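Long-range contacts in putative adhesin (Komagataella phaffii, PDB 5FX8), which probably acts in cell-cell adhesion, its N-terminal part described here being built from two cohesin-like domains, and may bind other proteins through polar and charged contacts: residues E53-D61 with P302-D310; S68-L79 with T309-F317. All blocks are in the same frame, centred on the assembly; numbering follows the deposited sequence.

Interaction 1: E53-D61 with P302-D310; sequences ELEFVQYPD and PFYRASRTD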
loop_
_atom_site.group_PDB
_atom_site.type_symbol
_atom_site.label_atom_id
_atom_site.label_comp_id
_atom_site.label_asym_id
_atom_site.label_seq_id
_atom_site.Cartn_x
_atom_site.Cartn_y
_atom_site.Cartn_z
ATOM N N GLU C 53 -49.956 7.932 -45.326
ATOM C CA GLU C 53 -48.815 7.936 -44.432
ATOM C C GLU C 53 -47.860 9.079 -44.742
ATOM O O GLU C 53 -47.066 9.450 -43.873
ATOM C CB GLU C 53 -48.088 6.585 -44.482
ATOM C CG GLU C 53 -47.769 6.080 -45.863
ATOM C CD GLU C 53 -48.830 5.179 -46.408
ATOM O OE1 GLU C 53 -50.021 5.416 -46.140
ATOM O OE2 GLU C 53 -48.463 4.212 -47.093
ATOM N N LEU C 54 -47.940 9.650 -45.950
ATOM C CA LEU C 54 -47.163 10.820 -46.345
ATOM C C LEU C 54 -47.947 12.101 -46.104
ATOM O O LEU C 54 -49.169 12.132 -46.206
ATOM C CB LEU C 54 -46.760 10.727 -47.809
ATOM C CG LEU C 54 -45.921 9.503 -48.148
ATOM C CD1 LEU C 54 -45.579 9.498 -49.580
ATOM C CD2 LEU C 54 -44.674 9.494 -47.339
ATOM N N GLU C 55 -47.233 13.156 -45.749
ATOM C CA GLU C 55 -47.856 14.428 -45.431
ATOM C C GLU C 55 -46.983 15.564 -45.927
ATOM O O GLU C 55 -45.759 15.455 -45.959
ATOM C CB GLU C 55 -48.097 14.569 -43.931
ATOM C CG GLU C 55 -49.180 13.642 -43.419
ATOM C CD GLU C 55 -49.607 13.953 -42.009
ATOM O OE1 GLU C 55 -48.780 14.490 -41.245
ATOM O OE2 GLU C 55 -50.775 13.665 -41.672
ATOM N N PHE C 56 -47.628 16.639 -46.353
ATOM C CA PHE C 56 -46.932 17.886 -46.623
ATOM C C PHE C 56 -46.704 18.586 -45.309
ATOM O O PHE C 56 -47.524 18.462 -44.403
ATOM C CB PHE C 56 -47.750 18.786 -47.534
ATOM C CG PHE C 56 -47.670 18.421 -48.962
ATOM C CD1 PHE C 56 -46.683 18.938 -49.754
ATOM C CD2 PHE C 56 -48.576 17.566 -49.510
ATOM C CE1 PHE C 56 -46.600 18.621 -51.057
ATOM C CE2 PHE C 56 -48.489 17.232 -50.811
ATOM C CZ PHE C 56 -47.491 17.770 -51.592
ATOM N N VAL C 57 -45.585 19.298 -45.188
ATOM C CA VAL C 57 -45.250 20.012 -43.959
ATOM C C VAL C 57 -45.258 21.504 -44.239
ATOM O O VAL C 57 -44.521 21.992 -45.100
ATOM C CB VAL C 57 -43.898 19.573 -43.386
ATOM C CG1 VAL C 57 -43.605 20.334 -42.086
ATOM C CG2 VAL C 57 -43.884 18.091 -43.166
ATOM N N GLN C 58 -46.039 22.235 -43.478
ATOM C CA GLN C 58 -46.308 23.627 -43.770
ATOM C C GLN C 58 -45.483 24.529 -42.862
ATOM O O GLN C 58 -45.605 24.462 -41.641
ATOM C CB GLN C 58 -47.803 23.894 -43.618
ATOM C CG GLN C 58 -48.609 23.312 -44.753
ATOM C CD GLN C 58 -50.007 22.939 -44.353
ATOM O OE1 GLN C 58 -50.990 23.476 -44.880
ATOM N NE2 GLN C 58 -50.114 21.999 -43.415
ATOM N N TYR C 59 -44.646 25.366 -43.456
ATOM C CA TYR C 59 -44.068 26.482 -42.719
ATOM C C TYR C 59 -43.827 27.652 -43.675
ATOM O O TYR C 59 -43.110 27.516 -44.668
ATOM C CB TYR C 59 -42.764 26.098 -41.991
ATOM C CG TYR C 59 -42.346 27.192 -41.039
ATOM C CD1 TYR C 59 -42.983 27.352 -39.820
ATOM C CD2 TYR C 59 -41.373 28.109 -41.386
ATOM C CE1 TYR C 59 -42.631 28.372 -38.957
ATOM C CE2 TYR C 59 -41.020 29.136 -40.528
ATOM C CZ TYR C 59 -41.657 29.256 -39.313
ATOM O OH TYR C 59 -41.331 30.259 -38.440
ATOM N N PRO C 60 -44.399 28.825 -43.373
ATOM C CA PRO C 60 -45.208 29.228 -42.222
ATOM C C PRO C 60 -46.530 28.502 -42.127
ATOM O O PRO C 60 -46.915 27.792 -43.044
ATOM C CB PRO C 60 -45.447 30.715 -42.471
ATOM C CG PRO C 60 -44.393 31.125 -43.371
ATOM C CD PRO C 60 -44.050 29.975 -44.219
ATOM N N ASP C 61 -47.232 28.697 -41.020
ATOM C CA ASP C 61 -48.492 28.004 -40.797
ATOM C C ASP C 61 -49.498 28.210 -41.928
ATOM O O ASP C 61 -50.390 27.376 -42.112
ATOM C CB ASP C 61 -49.086 28.491 -39.482
ATOM C CG ASP C 61 -49.766 27.401 -38.723
ATOM O OD1 ASP C 61 -50.802 26.919 -39.219
ATOM O OD2 ASP C 61 -49.280 27.033 -37.628
ATOM N N PRO C 302 -28.459 19.366 -43.026
ATOM C CA PRO C 302 -29.203 20.595 -42.721
ATOM C C PRO C 302 -30.518 20.352 -42.016
ATOM O O PRO C 302 -30.946 19.209 -41.852
ATOM C CB PRO C 302 -29.472 21.201 -44.102
ATOM C CG PRO C 302 -28.607 20.525 -45.010
ATOM C CD PRO C 302 -28.342 19.161 -44.469
ATOM N N PHE C 303 -31.175 21.433 -41.621
ATOM C CA PHE C 303 -32.512 21.394 -41.059
ATOM C C PHE C 303 -33.474 22.131 -41.976
ATOM O O PHE C 303 -33.141 23.176 -42.541
ATOM C CB PHE C 303 -32.551 22.015 -39.678
ATOM C CG PHE C 303 -33.925 22.118 -39.095
ATOM C CD1 PHE C 303 -34.596 20.997 -38.685
ATOM C CD2 PHE C 303 -34.525 23.343 -38.918
ATOM C CE1 PHE C 303 -35.835 21.094 -38.131
ATOM C CE2 PHE C 303 -35.768 23.442 -38.364
ATOM C CZ PHE C 303 -36.422 22.320 -37.970
ATOM N N TYR C 304 -34.669 21.569 -42.116
ATOM C CA TYR C 304 -35.682 22.079 -43.025
ATOM C C TYR C 304 -36.985 22.209 -42.265
ATOM O O TYR C 304 -37.329 21.353 -41.447
ATOM C CB TYR C 304 -35.861 21.167 -44.224
ATOM C CG TYR C 304 -34.668 21.067 -45.145
ATOM C CD1 TYR C 304 -34.259 22.161 -45.902
ATOM C CD2 TYR C 304 -33.980 19.876 -45.297
ATOM C CE1 TYR C 304 -33.203 22.074 -46.752
ATOM C CE2 TYR C 304 -32.915 19.781 -46.151
ATOM C CZ TYR C 304 -32.537 20.886 -46.877
ATOM O OH TYR C 304 -31.480 20.830 -47.742
ATOM N N ARG C 305 -37.696 23.296 -42.510
ATOM C CA ARG C 305 -38.936 23.506 -41.796
ATOM C C ARG C 305 -40.173 23.150 -42.602
ATOM O O ARG C 305 -41.225 22.922 -42.008
ATOM C CB ARG C 305 -39.017 24.954 -41.314
ATOM C CG ARG C 305 -37.955 25.276 -40.298
ATOM C CD ARG C 305 -38.019 26.698 -39.833
ATOM N NE ARG C 305 -38.554 26.808 -38.487
ATOM C CZ ARG C 305 -38.547 27.931 -37.789
ATOM N NH1 ARG C 305 -38.029 29.024 -38.319
ATOM N NH2 ARG C 305 -39.051 27.963 -36.570
ATOM N N ALA C 306 -40.084 23.066 -43.922
ATOM C CA ALA C 306 -41.278 22.869 -44.723
ATOM C C ALA C 306 -40.994 21.905 -45.863
ATOM O O ALA C 306 -39.849 21.653 -46.216
ATOM C CB ALA C 306 -41.790 24.202 -45.268
ATOM N N SER C 307 -42.065 21.365 -46.431
ATOM C CA SER C 307 -41.958 20.600 -47.665
ATOM C C SER C 307 -41.438 21.488 -48.785
ATOM O O SER C 307 -41.852 22.635 -48.930
ATOM C CB SER C 307 -43.316 20.029 -48.053
ATOM O OG SER C 307 -43.807 19.125 -47.082
ATOM N N ARG C 308 -40.544 20.950 -49.592
ATOM C CA ARG C 308 -39.839 21.740 -50.576
ATOM C C ARG C 308 -39.937 21.080 -51.939
ATOM O O ARG C 308 -40.256 19.898 -52.056
ATOM C CB ARG C 308 -38.377 21.937 -50.162
ATOM C CG ARG C 308 -38.237 22.851 -48.961
ATOM C CD ARG C 308 -37.137 22.427 -48.026
ATOM N NE ARG C 308 -37.341 21.116 -47.409
ATOM C CZ ARG C 308 -36.595 20.050 -47.670
ATOM N NH1 ARG C 308 -35.587 20.140 -48.522
ATOM N NH2 ARG C 308 -36.853 18.901 -47.077
ATOM N N THR C 309 -39.665 21.867 -52.978
ATOM C CA THR C 309 -39.706 21.371 -54.340
ATOM C C THR C 309 -38.619 22.068 -55.150
ATOM O O THR C 309 -37.753 22.736 -54.593
ATOM C CB THR C 309 -41.103 21.568 -54.933
ATOM O OG1 THR C 309 -41.126 20.950 -56.212
ATOM C CG2 THR C 309 -41.418 23.022 -55.093
ATOM N N ASP C 310 -38.642 21.889 -56.468
ATOM C CA ASP C 310 -37.771 22.629 -57.383
ATOM C C ASP C 310 -38.574 22.989 -58.624
ATOM O O ASP C 310 -38.939 22.112 -59.409
ATOM C CB ASP C 310 -36.522 21.835 -57.762
ATOM C CG ASP C 310 -35.580 22.619 -58.709
ATOM O OD1 ASP C 310 -35.843 23.813 -59.009
ATOM O OD2 ASP C 310 -34.541 22.056 -59.132
#
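Val57 and Ser307 are joined by two hydrogen bonds. The backbone N of Val57 donates to Ser307 OG (2.6 Å, nearly straight at 167°), while Ser307 N donates back to Val57 O (2.9 Å). The hydroxyl thus takes the place that a carbonyl would hold in a hydrogen-bonded antiparallel pair. It can do so because Ser307 OG lies anti to its own carbonyl carbon (chi1 -62°), beside the backbone N that serves the second bond. The same OG also bonds to Thr111 O of strand 101-114, so two bonds grip it. Within 302-310 the Arg308 side chain folds back on its own segment, NE donating to Ala306 O at 2.8 Å, close to the guanidinium plane, while the guanidinium lies over the face of the Tyr304 ring.

Stacking comes next. Arg305 and Tyr59 run side by side in the same direction, the guanidinium lying over one ring face with the planes 23° apart and the centres 4.2 Å apart. This is an off-centre cation-pi contact, shifted toward the hydroxyl end, and Arg305 CD completes it as a CH-pi contact over the same ring. Both polar ends are tied to the loop linking strands 260-268 and 275-286: Arg305 NH1 to Ala270 O and Val273 O, Tyr59 OH to Asp271 O.

Van der Waals contacts fill in between. Tyr59 CB meets Ala306 CB at 3.9 Å, Val57 CG1 packs against the backbone O of Arg305 at 3.5 Å, and Phe56 CD1 approaches Ser307 CB at 3.9 Å.

The arrangement is a loop-to-loop contact with one bridge-like pair, Val57 and Ser307, at the junction of two cohesin-like beta domains, where the chain leaving strand 294-304 is fastened to a loop of the first domain before joining that domain's sheet.

Interaction 2: S68-L79 with T309-F317; sequences SEFFTTAGVQVL and TDTAAFEAF
The Phe314 ring packs against the beta hairpin of strands 68-72 and 77-79, with Val78 CG1 over one face in a CH-pi contact 3.8 Å from the centroid. The motif is a bulged parallel pairing of strand 312-314 with strand 68-72: Phe71 bridges to Ala312 and Thr72 to Phe314, the register slipping by one residue between them. The short strand segments cross at 68°, far from an even parallel pairing. Leu79 CD2 reaches Phe314 CZ at 3.6 Å, with the two side chains crossing at about a right angle, and Phe70 CB meets the ring edge. Beyond these segments, Phe31 and Leu104 also pack on Phe314.

Further along, the chain turns a corner at Glu315 and Phe317 closes the cluster. Its CG is anti to the backbone N (chi1 -179°), which carries the ring back over the hairpin, where Val78 CG2 lies above one face and Val76 CG1 at the edge. Thr72 CG2 touches Phe317 CB at 3.6 Å. At the other end, Phe70 CD2 packs against Ala313 CB, and Thr309 OG1, which is bonded to Phe109 O, lies at the Phe70 ring edge. Thr311 CG2 touches Ser68 OG and Glu69 O.

Outside this cluster, four backbone bonds join the segments. Phe71 N donates to Thr311 O (2.9 Å), and Thr73 N to Phe314 O (2.9 Å). At the bulge, Phe71 O accepts from both Ala313 N and Phe314 N, each at 3.1 Å, so one carbonyl serves two successive amides. Asp310 OD1 takes Ala312 N in an Asx turn.

At the hairpin's tip, a type I turn runs from Thr72 to Gly75, and Thr72 OG1 accepts the N-H of Val76 at 2.9 Å.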
loop_
_atom_site.group_PDB
_atom_site.type_symbol
_atom_site.label_atom_id
_atom_site.label_comp_id
_atom_site.label_asym_id
_atom_site.label_seq_id
_atom_site.Cartn_x
_atom_site.Cartn_y
_atom_site.Cartn_z
ATOM N N SER C 68 -47.822 25.265 -56.495
ATOM C CA SER C 68 -46.713 25.887 -57.177
ATOM C C SER C 68 -46.920 25.744 -58.669
ATOM O O SER C 68 -47.699 24.916 -59.131
ATOM C CB SER C 68 -45.387 25.263 -56.759
ATOM O OG SER C 68 -44.300 25.953 -57.340
ATOM N N GLU C 69 -46.219 26.581 -59.409
ATOM C CA GLU C 69 -46.059 26.506 -60.850
ATOM C C GLU C 69 -44.721 25.849 -61.169
ATOM O O GLU C 69 -43.749 26.037 -60.442
ATOM C CB GLU C 69 -46.106 27.917 -61.430
ATOM C CG GLU C 69 -45.960 28.006 -62.925
ATOM C CD GLU C 69 -47.266 27.901 -63.586
ATOM O OE1 GLU C 69 -48.243 28.275 -62.940
ATOM O OE2 GLU C 69 -47.317 27.459 -64.733
ATOM N N PHE C 70 -44.655 25.098 -62.271
ATOM C CA PHE C 70 -43.404 24.461 -62.672
ATOM C C PHE C 70 -43.009 24.865 -64.091
ATOM O O PHE C 70 -43.860 25.010 -64.968
ATOM C CB PHE C 70 -43.512 22.950 -62.520
ATOM C CG PHE C 70 -43.641 22.517 -61.095
ATOM C CD1 PHE C 70 -44.867 22.532 -60.458
ATOM C CD2 PHE C 70 -42.529 22.154 -60.374
ATOM C CE1 PHE C 70 -44.978 22.176 -59.138
ATOM C CE2 PHE C 70 -42.630 21.795 -59.052
ATOM C CZ PHE C 70 -43.852 21.799 -58.430
ATOM N N PHE C 71 -41.706 25.054 -64.307
ATOM C CA PHE C 71 -41.156 25.641 -65.518
ATOM C C PHE C 71 -40.135 24.701 -66.136
ATOM O O PHE C 71 -39.704 23.731 -65.519
ATOM C CB PHE C 71 -40.495 26.996 -65.238
ATOM C CG PHE C 71 -41.361 27.942 -64.496
ATOM C CD1 PHE C 71 -41.497 27.844 -63.127
ATOM C CD2 PHE C 71 -42.048 28.924 -65.152
ATOM C CE1 PHE C 71 -42.301 28.700 -62.439
ATOM C CE2 PHE C 71 -42.858 29.785 -64.456
ATOM C CZ PHE C 71 -42.980 29.671 -63.101
ATOM N N THR C 72 -39.765 24.987 -67.387
ATOM C CA THR C 72 -38.593 24.379 -67.992
ATOM C C THR C 72 -37.345 25.052 -67.452
ATOM O O THR C 72 -37.407 26.099 -66.810
ATOM C CB THR C 72 -38.603 24.522 -69.507
ATOM O OG1 THR C 72 -38.607 25.914 -69.831
ATOM C CG2 THR C 72 -39.820 23.871 -70.119
ATOM N N THR C 73 -36.190 24.444 -67.725
ATOM C CA THR C 73 -34.930 25.067 -67.338
ATOM C C THR C 73 -34.773 26.430 -67.987
ATOM O O THR C 73 -34.041 27.276 -67.479
ATOM C CB THR C 73 -33.776 24.176 -67.735
ATOM O OG1 THR C 73 -33.833 23.987 -69.147
ATOM C CG2 THR C 73 -33.893 22.824 -67.076
ATOM N N ALA C 74 -35.448 26.659 -69.103
ATOM C CA ALA C 74 -35.394 27.936 -69.786
ATOM C C ALA C 74 -36.476 28.895 -69.324
ATOM O O ALA C 74 -36.506 30.035 -69.787
ATOM C CB ALA C 74 -35.508 27.735 -71.295
ATOM N N GLY C 75 -37.366 28.477 -68.441
ATOM C CA GLY C 75 -38.327 29.387 -67.873
ATOM C C GLY C 75 -39.735 29.289 -68.412
ATOM O O GLY C 75 -40.580 30.108 -68.038
ATOM N N VAL C 76 -40.030 28.322 -69.260
ATOM C CA VAL C 76 -41.362 28.252 -69.842
ATOM C C VAL C 76 -42.308 27.577 -68.860
ATOM O O VAL C 76 -42.000 26.514 -68.320
ATOM C CB VAL C 76 -41.320 27.511 -71.180
ATOM C CG1 VAL C 76 -42.682 27.495 -71.806
ATOM C CG2 VAL C 76 -40.324 28.174 -72.069
ATOM N N GLN C 77 -43.463 28.195 -68.630
ATOM C CA GLN C 77 -44.484 27.578 -67.794
ATOM C C GLN C 77 -44.943 26.263 -68.397
ATOM O O GLN C 77 -45.132 26.150 -69.612
ATOM C CB GLN C 77 -45.684 28.507 -67.625
ATOM C CG GLN C 77 -45.419 29.674 -66.712
ATOM C CD GLN C 77 -46.649 30.501 -66.411
ATOM O OE1 GLN C 77 -47.693 30.339 -67.046
ATOM N NE2 GLN C 77 -46.525 31.416 -65.448
ATOM N N VAL C 78 -45.135 25.263 -67.539
ATOM C CA VAL C 78 -45.539 23.930 -67.961
ATOM C C VAL C 78 -46.824 23.497 -67.276
ATOM O O VAL C 78 -47.786 23.098 -67.934
ATOM C CB VAL C 78 -44.418 22.899 -67.719
ATOM C CG1 VAL C 78 -44.883 21.507 -68.133
ATOM C CG2 VAL C 78 -43.159 23.304 -68.468
ATOM N N LEU C 79 -46.857 23.566 -65.951
ATOM C CA LEU C 79 -48.015 23.126 -65.194
ATOM C C LEU C 79 -47.948 23.750 -63.814
ATOM O O LEU C 79 -46.925 24.296 -63.405
ATOM C CB LEU C 79 -48.070 21.602 -65.103
ATOM C CG LEU C 79 -46.853 20.869 -64.545
ATOM C CD1 LEU C 79 -46.933 20.779 -63.068
ATOM C CD2 LEU C 79 -46.833 19.504 -65.125
ATOM N N THR C 309 -39.665 21.867 -52.978
ATOM C CA THR C 309 -39.706 21.371 -54.340
ATOM C C THR C 309 -38.619 22.068 -55.150
ATOM O O THR C 309 -37.753 22.736 -54.593
ATOM C CB THR C 309 -41.103 21.568 -54.933
ATOM O OG1 THR C 309 -41.126 20.950 -56.212
ATOM C CG2 THR C 309 -41.418 23.022 -55.093
ATOM N N ASP C 310 -38.642 21.889 -56.468
ATOM C CA ASP C 310 -37.771 22.629 -57.383
ATOM C C ASP C 310 -38.574 22.989 -58.624
ATOM O O ASP C 310 -38.939 22.112 -59.409
ATOM C CB ASP C 310 -36.522 21.835 -57.762
ATOM C CG ASP C 310 -35.580 22.619 -58.709
ATOM O OD1 ASP C 310 -35.843 23.813 -59.009
ATOM O OD2 ASP C 310 -34.541 22.056 -59.132
ATOM N N THR C 311 -38.813 24.284 -58.826
ATOM C CA THR C 311 -39.693 24.683 -59.909
ATOM C C THR C 311 -39.047 24.547 -61.272
ATOM O O THR C 311 -39.767 24.459 -62.264
ATOM C CB THR C 311 -40.175 26.106 -59.709
ATOM O OG1 THR C 311 -39.072 27.012 -59.808
ATOM C CG2 THR C 311 -40.803 26.211 -58.377
ATOM N N ALA C 312 -37.720 24.512 -61.353
ATOM C CA ALA C 312 -37.036 24.304 -62.629
ATOM C C ALA C 312 -36.993 22.806 -62.922
ATOM O O ALA C 312 -35.955 22.150 -62.848
ATOM C CB ALA C 312 -35.643 24.906 -62.594
ATOM N N ALA C 313 -38.153 22.270 -63.285
ATOM C CA ALA C 313 -38.371 20.837 -63.230
ATOM C C ALA C 313 -38.329 20.133 -64.574
ATOM O O ALA C 313 -38.124 18.921 -64.598
ATOM C CB ALA C 313 -39.716 20.550 -62.575
ATOM N N PHE C 314 -38.520 20.832 -65.685
ATOM C CA PHE C 314 -38.670 20.180 -66.977
ATOM C C PHE C 314 -37.524 20.521 -67.924
ATOM O O PHE C 314 -37.146 21.684 -68.069
ATOM C CB PHE C 314 -40.005 20.556 -67.619
ATOM C CG PHE C 314 -41.194 19.986 -66.908
ATOM C CD1 PHE C 314 -41.658 18.732 -67.216
ATOM C CD2 PHE C 314 -41.828 20.702 -65.920
ATOM C CE1 PHE C 314 -42.736 18.212 -66.568
ATOM C CE2 PHE C 314 -42.896 20.179 -65.263
ATOM C CZ PHE C 314 -43.356 18.931 -65.588
ATOM N N GLU C 315 -36.996 19.489 -68.584
ATOM C CA GLU C 315 -35.906 19.618 -69.544
ATOM C C GLU C 315 -36.368 19.707 -70.992
ATOM O O GLU C 315 -35.649 20.267 -71.817
ATOM C CB GLU C 315 -34.941 18.433 -69.418
ATOM C CG GLU C 315 -34.520 18.125 -67.994
ATOM C CD GLU C 315 -33.249 17.302 -67.918
ATOM O OE1 GLU C 315 -33.311 16.071 -68.100
ATOM O OE2 GLU C 315 -32.186 17.894 -67.667
ATOM N N ALA C 316 -37.524 19.142 -71.334
ATOM C CA ALA C 316 -38.032 19.170 -72.699
ATOM C C ALA C 316 -39.504 19.505 -72.672
ATOM O O ALA C 316 -40.252 18.969 -71.854
ATOM C CB ALA C 316 -37.859 17.838 -73.423
ATOM N N PHE C 317 -39.914 20.371 -73.590
ATOM C CA PHE C 317 -41.297 20.810 -73.652
ATOM C C PHE C 317 -41.595 21.451 -74.996
ATOM O O PHE C 317 -40.796 22.254 -75.480
ATOM C CB PHE C 317 -41.568 21.793 -72.528
ATOM C CG PHE C 317 -42.963 22.292 -72.493
ATOM C CD1 PHE C 317 -44.020 21.421 -72.386
ATOM C CD2 PHE C 317 -43.219 23.642 -72.566
ATOM C CE1 PHE C 317 -45.310 21.883 -72.343
ATOM C CE2 PHE C 317 -44.511 24.119 -72.522
ATOM C CZ PHE C 317 -45.564 23.230 -72.412
#

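The two contacts follow one stretch of chain, 302-317, as it passes from strand 294-304 into the mixed sheet of the first cohesin-like domain; Thr309 and Asp310 belong to both, and the centres lie about 20 Å apart. Interaction 1, near the centre of the chain, is a small, largely polar junction of loops, held by the Val57-Ser307 bonds and a guanidinium-tyrosine stack. Interaction 2, centred about 24 Å from the chain centre, buries roughly twice the surface and is aromatic inside, with bulged parallel backbone bonding beside the aromatic cluster. Both are partly buried, and in both residues 302-317 also meet strand 101-114 itself, through Ser307 in one and through Phe314 and Phe317 in the other.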